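Local atomic coordinates of 8-demethyl-8-aminoriboflavin-5'-phosphate synthase (Streptomyces davawensis JCM 4913, PDB entry 5MJI), a protein that catalyses replacement of the C-8 methyl group of FMN by an amino group, using glutamate as amino donor, in the biosynthesis of the antibiotic roseoflavin. Residues L8-R13 and M95-A100; I84-T89 and G128-G133; D136-V141 and Y163-A168. All coordinates share one frame; numbering follows the deposited sequence.

Contact 1 (L8-R13 and M95-A100); sequences LNTTLR and MCTSAA. With 7O6 ([(2~{S},3~{R},4~{R})-5-[8-methanoyl-7-methyl-2,4-bis(oxidanylidene)-1~{H}-benzo[g]pteridin-10-ium-10-yl]-2,3,4-tris(oxidanyl)pentyl] dihydrogen phosphate), chain B.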
loop_
_atom_site.group_PDB
_atom_site.type_symbol
_atom_site.label_atom_id
_atom_site.label_comp_id
_atom_site.label_asym_id
_atom_site.label_seq_id
_atom_site.Cartn_x
_atom_site.Cartn_y
_atom_site.Cartn_z
ATOM N N LEU A 8 -17.619 13.826 -3.672
ATOM C CA LEU A 8 -16.700 14.769 -3.046
ATOM C C LEU A 8 -15.457 14.890 -3.919
ATOM O O LEU A 8 -14.658 13.950 -3.999
ATOM C CB LEU A 8 -16.318 14.311 -1.642
ATOM C CG LEU A 8 -17.457 14.115 -0.642
ATOM C CD1 LEU A 8 -16.886 13.783 0.726
ATOM C CD2 LEU A 8 -18.323 15.370 -0.590
ATOM N N ASN A 9 -15.304 16.036 -4.579
ATOM C CA ASN A 9 -14.078 16.358 -5.301
ATOM C C ASN A 9 -13.066 16.899 -4.292
ATOM O O ASN A 9 -13.267 17.973 -3.717
ATOM C CB ASN A 9 -14.365 17.373 -6.405
ATOM C CG ASN A 9 -13.138 17.672 -7.254
ATOM O OD1 ASN A 9 -12.015 17.378 -6.849
ATOM N ND2 ASN A 9 -13.349 18.246 -8.448
ATOM N N THR A 10 -11.975 16.162 -4.067
ATOM C CA THR A 10 -10.994 16.526 -3.049
ATOM C C THR A 10 -9.723 17.130 -3.654
ATOM O O THR A 10 -8.640 17.047 -3.063
ATOM C CB THR A 10 -10.685 15.315 -2.171
ATOM O OG1 THR A 10 -10.127 14.261 -2.969
ATOM C CG2 THR A 10 -11.988 14.806 -1.485
ATOM N N THR A 11 -9.854 17.779 -4.812
ATOM C CA THR A 11 -8.772 18.575 -5.376
ATOM C C THR A 11 -8.289 19.626 -4.372
ATOM O O THR A 11 -9.043 20.101 -3.519
ATOM C CB THR A 11 -9.245 19.262 -6.663
ATOM O OG1 THR A 11 -8.161 19.990 -7.249
ATOM C CG2 THR A 11 -10.388 20.248 -6.367
ATOM N N LEU A 12 -7.016 19.995 -4.489
ATOM C CA LEU A 12 -6.424 21.025 -3.637
ATOM C C LEU A 12 -6.689 22.446 -4.134
ATOM O O LEU A 12 -6.299 23.402 -3.449
ATOM C CB LEU A 12 -4.905 20.803 -3.514
ATOM C CG LEU A 12 -4.495 19.460 -2.883
ATOM C CD1 LEU A 12 -2.992 19.255 -2.887
ATOM C CD2 LEU A 12 -5.047 19.308 -1.469
ATOM N N ARG A 13 -7.320 22.617 -5.292
ATOM C CA ARG A 13 -7.491 23.931 -5.901
ATOM C C ARG A 13 -8.943 24.391 -5.771
ATOM O O ARG A 13 -9.875 23.648 -6.090
ATOM C CB ARG A 13 -7.045 23.919 -7.369
ATOM C CG ARG A 13 -7.885 23.076 -8.315
ATOM C CD ARG A 13 -7.123 22.751 -9.611
ATOM N NE ARG A 13 -6.217 21.618 -9.425
ATOM C CZ ARG A 13 -4.898 21.718 -9.315
ATOM N NH1 ARG A 13 -4.170 20.624 -9.116
ATOM N NH2 ARG A 13 -4.305 22.907 -9.385
ATOM N N MET A 95 -1.175 8.535 -2.721
ATOM C CA MET A 95 -2.292 8.546 -1.783
ATOM C C MET A 95 -3.416 9.391 -2.376
ATOM O O MET A 95 -3.262 10.016 -3.428
ATOM C CB MET A 95 -1.878 9.104 -0.403
ATOM C CG MET A 95 -0.889 8.230 0.448
ATOM S SD MET A 95 -0.390 9.073 2.006
ATOM C CE MET A 95 0.809 10.216 1.400
ATOM N N CYS A 96 -4.568 9.389 -1.705
ATOM C CA CYS A 96 -5.573 10.405 -1.972
ATOM C C CYS A 96 -4.963 11.766 -1.639
ATOM O O CYS A 96 -3.856 11.846 -1.114
ATOM C CB CYS A 96 -6.822 10.159 -1.127
ATOM S SG CYS A 96 -6.485 10.139 0.678
ATOM N N THR A 97 -5.683 12.849 -1.930
ATOM C CA THR A 97 -5.120 14.135 -1.530
ATOM C C THR A 97 -5.190 14.325 -0.016
ATOM O O THR A 97 -5.920 13.635 0.707
ATOM C CB THR A 97 -5.839 15.313 -2.177
ATOM O OG1 THR A 97 -7.218 15.283 -1.796
ATOM C CG2 THR A 97 -5.671 15.318 -3.702
ATOM N N SER A 98 -4.437 15.320 0.458
ATOM C CA SER A 98 -4.532 15.694 1.864
ATOM C C SER A 98 -5.929 16.195 2.224
ATOM O O SER A 98 -6.348 16.063 3.379
ATOM C CB SER A 98 -3.481 16.753 2.210
ATOM O OG SER A 98 -3.677 17.950 1.481
ATOM N N ALA A 99 -6.672 16.753 1.262
ATOM C CA ALA A 99 -8.033 17.199 1.565
ATOM C C ALA A 99 -8.965 16.007 1.781
ATOM O O ALA A 99 -9.767 15.998 2.719
ATOM C CB ALA A 99 -8.561 18.111 0.451
ATOM N N ALA A 100 -8.875 14.987 0.922
ATOM C CA ALA A 100 -9.594 13.739 1.188
ATOM C C ALA A 100 -9.179 13.157 2.536
ATOM O O ALA A 100 -10.016 12.667 3.305
ATOM C CB ALA A 100 -9.332 12.735 0.061
HETATM C C6 7O6 B . 0.752 14.637 -8.016
HETATM C C5 7O6 B . -0.390 14.472 -10.227
HETATM C C4 7O6 B . -1.942 14.392 -10.250
HETATM C C3 7O6 B . -2.648 15.725 -10.058
HETATM C C2 7O6 B . -3.904 15.762 -10.916
HETATM C C1 7O6 B . -4.692 16.930 -10.358
HETATM O O1 7O6 B . -6.917 19.075 -10.987
HETATM P P1 7O6 B . -6.947 18.022 -9.976
HETATM O O2 7O6 B . -8.353 17.657 -9.812
HETATM O O3 7O6 B . -6.470 18.597 -8.725
HETATM O O4 7O6 B . -6.060 16.716 -10.453
HETATM O O5 7O6 B . -4.660 14.590 -10.807
HETATM O O6 7O6 B . -1.888 16.884 -10.323
HETATM O O7 7O6 B . -2.566 13.553 -9.301
HETATM N N1 7O6 B . 0.257 13.844 -9.078
HETATM C C7 7O6 B . 0.606 16.019 -8.022
HETATM C C8 7O6 B . 1.095 16.748 -6.948
HETATM C C9 7O6 B . 0.935 18.272 -6.960
HETATM C C10 7O6 B . 1.718 16.162 -5.857
HETATM C C11 7O6 B . 2.227 17.025 -4.688
HETATM C C12 7O6 B . 1.859 14.784 -5.848
HETATM C C13 7O6 B . 1.376 14.017 -6.920
HETATM N N2 7O6 B . 1.546 12.671 -6.848
HETATM C C14 7O6 B . 0.452 12.461 -9.015
HETATM N N3 7O6 B . -0.004 11.735 -10.051
HETATM C C15 7O6 B . 1.084 11.925 -7.882
HETATM C C16 7O6 B . 1.250 10.435 -7.821
HETATM O O8 7O6 B . 1.854 9.824 -6.734
HETATM N N4 7O6 B . 0.776 9.654 -8.884
HETATM C C17 7O6 B . 0.157 10.277 -10.010
HETATM O O9 7O6 B . -0.293 9.518 -11.076
HETATM O O10 7O6 B . 0.012 18.725 -7.545
#
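T10 and T97 carry the polar part of this contact, where the chain leaving strand 4-9 passes the start of helix 98-107. T97 OG1 donates a short bond of 2.6 Å to T10 O, approaching 28° out of the plane of that carbonyl. The same hydroxyl accepts A100 N at 3.2 Å in an almost straight bond (176°), making T97 the N-cap of the helix. A chi1 of 60° turns OG1 back between the backbone N and the carbonyl carbon of T97, where it meets both partners.

Van der Waals contacts flank this bond. A100 CB makes an apolar contact with the T10 side chain, 3.7 Å from T10 CG2, while A99 CB sits 3.7 Å from T10 O. L12 reaches over with one branch, its CD2 lying 4.2 Å from A99 CB in a second apolar contact and also close to S98 OG; that hydroxyl is bound by E105 and Q51 of the second subunit.

An Asx turn shapes the loop itself, N9 OD1 accepting T11 N. T11 and R13 hold the phosphate of the ligand, the 8-formyl derivative of FMN. T11 OG1 donates to phosphate oxygen O3 at 2.6 Å, and R13 NE and NH1 each donate to the same oxygen at 3.1 Å, with O3 lying in the plane of the guanidinium at its edge. R13 NH2 forms a salt bridge with D58 of the second subunit.

O3 is thus gripped by three donors, consistent with a phosphate loop following the first strand of a flavodoxin-like fold. R13 is also important for positioning the glutamate donor, and the T97-T10 bond ties the loop carrying it to a helix start.

Contact 2 (I84-T89 and G128-G133); sequences ILVIAT and GLLMCG. With 7O6 ([(2~{S},3~{R},4~{R})-5-[8-methanoyl-7-methyl-2,4-bis(oxidanylidene)-1~{H}-benzo[g]pteridin-10-ium-10-yl]-2,3,4-tris(oxidanyl)pentyl] dihydrogen phosphate), chain B.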
loop_
_atom_site.group_PDB
_atom_site.type_symbol
_atom_site.label_atom_id
_atom_site.label_comp_id
_atom_site.label_asym_id
_atom_site.label_seq_id
_atom_site.Cartn_x
_atom_site.Cartn_y
_atom_site.Cartn_z
ATOM N N ILE A 84 -25.128 6.902 -1.355
ATOM C CA ILE A 84 -23.910 6.586 -2.083
ATOM C C ILE A 84 -22.924 7.710 -1.822
ATOM O O ILE A 84 -23.231 8.881 -2.072
ATOM C CB ILE A 84 -24.161 6.426 -3.591
ATOM C CG1 ILE A 84 -25.070 5.231 -3.870
ATOM C CG2 ILE A 84 -22.851 6.251 -4.342
ATOM C CD1 ILE A 84 -25.558 5.199 -5.317
ATOM N N LEU A 85 -21.750 7.363 -1.314
ATOM C CA LEU A 85 -20.647 8.305 -1.203
ATOM C C LEU A 85 -19.627 7.968 -2.278
ATOM O O LEU A 85 -19.153 6.826 -2.352
ATOM C CB LEU A 85 -20.012 8.255 0.189
ATOM C CG LEU A 85 -18.844 9.229 0.394
ATOM C CD1 LEU A 85 -19.325 10.676 0.430
ATOM C CD2 LEU A 85 -18.063 8.893 1.661
ATOM N N VAL A 86 -19.298 8.942 -3.114
ATOM C CA VAL A 86 -18.211 8.788 -4.078
ATOM C C VAL A 86 -17.113 9.778 -3.703
ATOM O O VAL A 86 -17.280 11.000 -3.842
ATOM C CB VAL A 86 -18.666 9.006 -5.530
ATOM C CG1 VAL A 86 -17.460 8.811 -6.511
ATOM C CG2 VAL A 86 -19.808 8.071 -5.899
ATOM N N ILE A 87 -15.982 9.261 -3.254
ATOM C CA ILE A 87 -14.788 10.088 -3.125
ATOM C C ILE A 87 -14.185 10.210 -4.521
ATOM O O ILE A 87 -13.870 9.202 -5.159
ATOM C CB ILE A 87 -13.781 9.481 -2.137
ATOM C CG1 ILE A 87 -14.401 9.261 -0.741
ATOM C CG2 ILE A 87 -12.491 10.308 -2.078
ATOM C CD1 ILE A 87 -14.978 10.496 -0.123
ATOM N N ALA A 88 -14.053 11.438 -5.002
ATOM C CA ALA A 88 -13.454 11.737 -6.295
ATOM C C ALA A 88 -12.148 12.476 -6.000
ATOM O O ALA A 88 -12.149 13.689 -5.781
ATOM C CB ALA A 88 -14.403 12.568 -7.159
ATOM N N THR A 89 -11.035 11.744 -5.985
ATOM C CA THR A 89 -9.793 12.318 -5.489
ATOM C C THR A 89 -8.704 12.285 -6.552
ATOM O O THR A 89 -8.510 11.253 -7.214
ATOM C CB THR A 89 -9.287 11.583 -4.201
ATOM O OG1 THR A 89 -8.085 12.219 -3.737
ATOM C CG2 THR A 89 -9.037 10.072 -4.435
ATOM N N GLY A 128 -18.226 4.354 -3.866
ATOM C CA GLY A 128 -17.430 4.198 -5.066
ATOM C C GLY A 128 -16.307 5.224 -5.034
ATOM O O GLY A 128 -16.233 6.046 -4.124
ATOM N N LEU A 129 -15.448 5.162 -6.048
ATOM C CA LEU A 129 -14.299 6.050 -6.133
ATOM C C LEU A 129 -14.103 6.534 -7.552
ATOM O O LEU A 129 -14.207 5.758 -8.502
ATOM C CB LEU A 129 -13.008 5.366 -5.723
ATOM C CG LEU A 129 -12.600 5.206 -4.288
ATOM C CD1 LEU A 129 -11.219 4.596 -4.314
ATOM C CD2 LEU A 129 -12.606 6.538 -3.579
ATOM N N LEU A 130 -13.755 7.804 -7.682
ATOM C CA LEU A 130 -13.234 8.360 -8.921
ATOM C C LEU A 130 -11.841 8.868 -8.603
ATOM O O LEU A 130 -11.656 9.567 -7.604
ATOM C CB LEU A 130 -14.119 9.495 -9.447
ATOM C CG LEU A 130 -15.530 9.095 -9.900
ATOM C CD1 LEU A 130 -16.362 10.345 -10.223
ATOM C CD2 LEU A 130 -15.455 8.176 -11.117
ATOM N N MET A 131 -10.859 8.490 -9.406
ATOM C CA MET A 131 -9.486 8.889 -9.127
ATOM C C MET A 131 -8.831 9.401 -10.399
ATOM O O MET A 131 -9.109 8.913 -11.498
ATOM C CB MET A 131 -8.655 7.736 -8.554
ATOM C CG MET A 131 -9.011 7.322 -7.130
ATOM S SD MET A 131 -8.220 5.748 -6.756
ATOM C CE MET A 131 -9.167 4.687 -7.854
ATOM N N CYS A 132 -7.958 10.386 -10.242
ATOM C CA CYS A 132 -7.241 10.942 -11.374
ATOM C C CYS A 132 -5.784 11.127 -10.981
ATOM O O CYS A 132 -5.504 11.766 -9.967
ATOM C CB CYS A 132 -7.859 12.286 -11.771
ATOM S SG CYS A 132 -7.405 12.755 -13.371
ATOM N N GLY A 133 -4.864 10.569 -11.771
ATOM C CA GLY A 133 -3.444 10.769 -11.545
ATOM C C GLY A 133 -2.746 10.991 -12.875
ATOM O O GLY A 133 -3.299 10.708 -13.937
HETATM C C6 7O6 B . 0.752 14.637 -8.016
HETATM C C5 7O6 B . -0.390 14.472 -10.227
HETATM C C4 7O6 B . -1.942 14.392 -10.250
HETATM C C3 7O6 B . -2.648 15.725 -10.058
HETATM C C2 7O6 B . -3.904 15.762 -10.916
HETATM C C1 7O6 B . -4.692 16.930 -10.358
HETATM O O1 7O6 B . -6.917 19.075 -10.987
HETATM P P1 7O6 B . -6.947 18.022 -9.976
HETATM O O2 7O6 B . -8.353 17.657 -9.812
HETATM O O3 7O6 B . -6.470 18.597 -8.725
HETATM O O4 7O6 B . -6.060 16.716 -10.453
HETATM O O5 7O6 B . -4.660 14.590 -10.807
HETATM O O6 7O6 B . -1.888 16.884 -10.323
HETATM O O7 7O6 B . -2.566 13.553 -9.301
HETATM N N1 7O6 B . 0.257 13.844 -9.078
HETATM C C7 7O6 B . 0.606 16.019 -8.022
HETATM C C8 7O6 B . 1.095 16.748 -6.948
HETATM C C9 7O6 B . 0.935 18.272 -6.960
HETATM C C10 7O6 B . 1.718 16.162 -5.857
HETATM C C11 7O6 B . 2.227 17.025 -4.688
HETATM C C12 7O6 B . 1.859 14.784 -5.848
HETATM C C13 7O6 B . 1.376 14.017 -6.920
HETATM N N2 7O6 B . 1.546 12.671 -6.848
HETATM C C14 7O6 B . 0.452 12.461 -9.015
HETATM N N3 7O6 B . -0.004 11.735 -10.051
HETATM C C15 7O6 B . 1.084 11.925 -7.882
HETATM C C16 7O6 B . 1.250 10.435 -7.821
HETATM O O8 7O6 B . 1.854 9.824 -6.734
HETATM N N4 7O6 B . 0.776 9.654 -8.884
HETATM C C17 7O6 B . 0.157 10.277 -10.010
HETATM O O9 7O6 B . -0.293 9.518 -11.076
HETATM O O10 7O6 B . 0.012 18.725 -7.545
#
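L130 O is gripped from strand 84-89 by two groups: T89 N donates a hydrogen bond of 2.8 Å, nearly along the C=O axis, and the CA-H of A88 approaches it with A88 CA at 3.1 Å. I87 O is met in a similar way, receiving L130 N at 2.9 Å together with the CA-H of L129. G128 N to L85 O and C132 N to T89 O extend the pairing at the two ends, whereas the bond from I87 N to G128 O is weak, at 3.3 Å and 138°. The N-to-C directions differ by 6°, and in each bridge one residue bonds to the two that flank its partner, G128 to L85 and I87, L130 to I87 and T89, as in a regular parallel pair.

Side chains divide between the two faces. On one, V86 CG1 crosses to L130 CG at 3.9 Å, and A88 CB abuts L130 CB. On the other, I87 and L129 run side by side, with L129 CD2 pressed to 3.5 Å from I87 CB, tighter than usual for carbons. T89 and M131 also point the same way, T89 CG2 touching M131 CG. The chi1 of -178° sets T89 OG1 opposite its own backbone N, and this hydroxyl accepts T97 N at the start of the next helix.

Past the last bridge the chain meets the flavin ligand: C132 O lies 3.1 Å from ribityl oxygen O5, and G133, lacking a side chain, leaves room for flavin O9.

Strand 84-90 is the middle one of five parallel strands, between 4-9 and 126-132, and 161-164 lies beyond the latter. V86 and A88 pack on Y32 and I25 of helix 20-34, while L129 and M131 lie against helix 138-152. Helix 98-107 belongs to the crossover joining the two strands.

Contact 3 (D136-V141 and Y163-A168); sequences DGAHHV and YWLGPA. With 7O6 ([(2~{S},3~{R},4~{R})-5-[8-methanoyl-7-methyl-2,4-bis(oxidanylidene)-1~{H}-benzo[g]pteridin-10-ium-10-yl]-2,3,4-tris(oxidanyl)pentyl] dihydrogen phosphate), chain B.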
loop_
_atom_site.group_PDB
_atom_site.type_symbol
_atom_site.label_atom_id
_atom_site.label_comp_id
_atom_site.label_asym_id
_atom_site.label_seq_id
_atom_site.Cartn_x
_atom_site.Cartn_y
_atom_site.Cartn_z
ATOM N N ASP A 136 0.196 7.050 -12.027
ATOM C CA ASP A 136 0.296 5.854 -11.201
ATOM C C ASP A 136 -0.356 6.065 -9.842
ATOM O O ASP A 136 -0.236 7.143 -9.253
ATOM C CB ASP A 136 1.771 5.485 -11.022
ATOM C CG ASP A 136 1.970 4.201 -10.243
ATOM O OD1 ASP A 136 1.180 3.255 -10.383
ATOM O OD2 ASP A 136 2.924 4.135 -9.455
ATOM N N GLY A 137 -1.009 5.017 -9.333
ATOM C CA GLY A 137 -1.439 5.004 -7.948
ATOM C C GLY A 137 -2.907 4.674 -7.706
ATOM O O GLY A 137 -3.321 4.552 -6.550
ATOM N N ALA A 138 -3.698 4.505 -8.771
ATOM C CA ALA A 138 -5.148 4.369 -8.606
ATOM C C ALA A 138 -5.512 3.156 -7.752
ATOM O O ALA A 138 -6.292 3.265 -6.799
ATOM C CB ALA A 138 -5.838 4.285 -9.976
ATOM N N HIS A 139 -4.952 1.987 -8.073
ATOM C CA HIS A 139 -5.334 0.790 -7.335
ATOM C C HIS A 139 -4.874 0.854 -5.886
ATOM O O HIS A 139 -5.581 0.381 -4.987
ATOM C CB HIS A 139 -4.796 -0.455 -8.033
ATOM C CG HIS A 139 -5.524 -0.765 -9.298
ATOM N ND1 HIS A 139 -4.979 -0.562 -10.544
ATOM C CD2 HIS A 139 -6.792 -1.180 -9.508
ATOM C CE1 HIS A 139 -5.864 -0.884 -11.468
ATOM N NE2 HIS A 139 -6.976 -1.255 -10.865
ATOM N N HIS A 140 -3.696 1.431 -5.643
ATOM C CA HIS A 140 -3.222 1.596 -4.276
ATOM C C HIS A 140 -4.157 2.496 -3.476
ATOM O O HIS A 140 -4.512 2.185 -2.333
ATOM C CB HIS A 140 -1.811 2.170 -4.280
ATOM C CG HIS A 140 -1.211 2.279 -2.917
ATOM N ND1 HIS A 140 -0.174 3.137 -2.628
ATOM C CD2 HIS A 140 -1.498 1.632 -1.762
ATOM C CE1 HIS A 140 0.147 3.020 -1.352
ATOM N NE2 HIS A 140 -0.651 2.124 -0.801
ATOM N N VAL A 141 -4.566 3.618 -4.067
ATOM C CA VAL A 141 -5.495 4.519 -3.395
ATOM C C VAL A 141 -6.860 3.860 -3.218
ATOM O O VAL A 141 -7.501 4.014 -2.171
ATOM C CB VAL A 141 -5.595 5.844 -4.170
ATOM C CG1 VAL A 141 -6.715 6.736 -3.596
ATOM C CG2 VAL A 141 -4.257 6.590 -4.079
ATOM N N TYR A 163 -11.098 5.398 -12.832
ATOM C CA TYR A 163 -9.936 6.269 -12.717
ATOM C C TYR A 163 -9.348 6.547 -14.094
ATOM O O TYR A 163 -9.600 5.820 -15.055
ATOM C CB TYR A 163 -8.869 5.643 -11.799
ATOM C CG TYR A 163 -8.407 4.303 -12.330
ATOM C CD1 TYR A 163 -7.342 4.225 -13.221
ATOM C CD2 TYR A 163 -9.079 3.126 -11.996
ATOM C CE1 TYR A 163 -6.930 3.023 -13.740
ATOM C CE2 TYR A 163 -8.676 1.898 -12.529
ATOM C CZ TYR A 163 -7.603 1.869 -13.404
ATOM O OH TYR A 163 -7.175 0.697 -13.941
ATOM N N TRP A 164 -8.533 7.599 -14.158
ATOM C CA TRP A 164 -7.724 7.911 -15.324
ATOM C C TRP A 164 -6.276 8.049 -14.885
ATOM O O TRP A 164 -5.997 8.644 -13.845
ATOM C CB TRP A 164 -8.183 9.216 -16.010
ATOM C CG TRP A 164 -7.430 9.505 -17.286
ATOM C CD1 TRP A 164 -7.792 9.138 -18.561
ATOM C CD2 TRP A 164 -6.189 10.211 -17.408
ATOM N NE1 TRP A 164 -6.839 9.569 -19.465
ATOM C CE2 TRP A 164 -5.852 10.238 -18.783
ATOM C CE3 TRP A 164 -5.325 10.824 -16.487
ATOM C CZ2 TRP A 164 -4.696 10.863 -19.255
ATOM C CZ3 TRP A 164 -4.171 11.441 -16.958
ATOM C CH2 TRP A 164 -3.869 11.460 -18.334
ATOM N N LEU A 165 -5.363 7.506 -15.687
ATOM C CA LEU A 165 -3.925 7.686 -15.519
ATOM C C LEU A 165 -3.294 7.773 -16.895
ATOM O O LEU A 165 -3.740 7.099 -17.821
ATOM C CB LEU A 165 -3.254 6.512 -14.779
ATOM C CG LEU A 165 -3.841 6.080 -13.436
ATOM C CD1 LEU A 165 -3.303 4.695 -13.125
ATOM C CD2 LEU A 165 -3.466 7.074 -12.357
ATOM N N GLY A 166 -2.242 8.583 -17.019
ATOM C CA GLY A 166 -1.379 8.534 -18.182
ATOM C C GLY A 166 -0.304 7.468 -18.021
ATOM O O GLY A 166 -0.325 6.699 -17.066
ATOM N N PRO A 167 0.660 7.407 -18.941
ATOM C CA PRO A 167 1.773 6.458 -18.796
ATOM C C PRO A 167 2.838 7.006 -17.854
ATOM O O PRO A 167 2.786 8.160 -17.426
ATOM C CB PRO A 167 2.332 6.354 -20.223
ATOM C CG PRO A 167 2.092 7.738 -20.788
ATOM C CD PRO A 167 0.825 8.272 -20.125
ATOM N N ALA A 168 3.833 6.162 -17.572
ATOM C CA ALA A 168 4.936 6.559 -16.696
ATOM C C ALA A 168 5.498 7.895 -17.154
ATOM O O ALA A 168 5.797 8.080 -18.338
ATOM C CB ALA A 168 6.042 5.498 -16.704
HETATM C C6 7O6 B . 0.752 14.637 -8.016
HETATM C C5 7O6 B . -0.390 14.472 -10.227
HETATM C C4 7O6 B . -1.942 14.392 -10.250
HETATM C C3 7O6 B . -2.648 15.725 -10.058
HETATM C C2 7O6 B . -3.904 15.762 -10.916
HETATM C C1 7O6 B . -4.692 16.930 -10.358
HETATM O O1 7O6 B . -6.917 19.075 -10.987
HETATM P P1 7O6 B . -6.947 18.022 -9.976
HETATM O O2 7O6 B . -8.353 17.657 -9.812
HETATM O O3 7O6 B . -6.470 18.597 -8.725
HETATM O O4 7O6 B . -6.060 16.716 -10.453
HETATM O O5 7O6 B . -4.660 14.590 -10.807
HETATM O O6 7O6 B . -1.888 16.884 -10.323
HETATM O O7 7O6 B . -2.566 13.553 -9.301
HETATM N N1 7O6 B . 0.257 13.844 -9.078
HETATM C C7 7O6 B . 0.606 16.019 -8.022
HETATM C C8 7O6 B . 1.095 16.748 -6.948
HETATM C C9 7O6 B . 0.935 18.272 -6.960
HETATM C C10 7O6 B . 1.718 16.162 -5.857
HETATM C C11 7O6 B . 2.227 17.025 -4.688
HETATM C C12 7O6 B . 1.859 14.784 -5.848
HETATM C C13 7O6 B . 1.376 14.017 -6.920
HETATM N N2 7O6 B . 1.546 12.671 -6.848
HETATM C C14 7O6 B . 0.452 12.461 -9.015
HETATM N N3 7O6 B . -0.004 11.735 -10.051
HETATM C C15 7O6 B . 1.084 11.925 -7.882
HETATM C C16 7O6 B . 1.250 10.435 -7.821
HETATM O O8 7O6 B . 1.854 9.824 -6.734
HETATM N N4 7O6 B . 0.776 9.654 -8.884
HETATM C C17 7O6 B . 0.157 10.277 -10.010
HETATM O O9 7O6 B . -0.293 9.518 -11.076
HETATM O O10 7O6 B . 0.012 18.725 -7.545
#
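The turn into helix 138-152 and its first residues pass the chain leaving strand 161-164 with CA atoms 6.6 Å apart at A138 and Y163 and a similar spacing at D136 and L165, so side chains rather than backbone hydrogen bonds fill the interface. A138 CB lies over one face of the Y163 ring in a CH-pi contact, 3.8 Å from the ring centroid and displaced toward the rim. A chi1 of 59° folds the ring of Y163 back between its backbone N and carbonyl carbon, and the face is thereby offered to A138.

H139 meets the far end of the same tyrosine. The two rings are inclined at 71° with their centroids 5.1 Å apart, and H139 CE1 comes within 3.2 Å of Y163 OH. That hydroxyl is hydrogen-bonded to E135 of the fourth subunit.

L165 completes the apolar patch with its two branches. CD1 approaches A138 CB at 4.1 Å, while CD2 touches the backbone of D136, 3.7 Å from D136 N.

The D136 backbone binds the pyrimidine edge of the flavin. D136 N donates to O9 at 2.7 Å in a nearly straight bond (174°), and ligand N4 donates to D136 O at the same length. The D136 carboxylate turns to the fourth subunit instead, accepting G137 N through OD1 and H139 N through OD2, and the same bonds are returned from that subunit.

Flavin recognition here therefore uses backbone groups, one donor and one acceptor, matching the uracil-like edge of the ring. L165 CD2 packs against the D136 backbone that presents them, L165 CD1 rests on A138, and the reciprocal D136 bonds make the flavin site and the subunit interface share one turn of chain.

In the fold
From the N terminus, strand 4-9 leads into the loop of contact 1, which is closed only after strand 84-90, when the chain enters helix 98-107. Contact 2 opens on that strand before contact 1 is complete and closes at strand 126-132, so the two cross along the chain; L8 pairs with V86 and A88, joining them in one sheet. Contact 3 follows in series, closing the unit of strand 126-132, helix 138-152 and strand 161-164, with W164 bonded to the backbone of M131 and G133. V141 also packs against M95 and C96. All three reach one flavin, contact 1 at its phosphate, contact 2 near its ribityl chain, contact 3 at its pyrimidine edge.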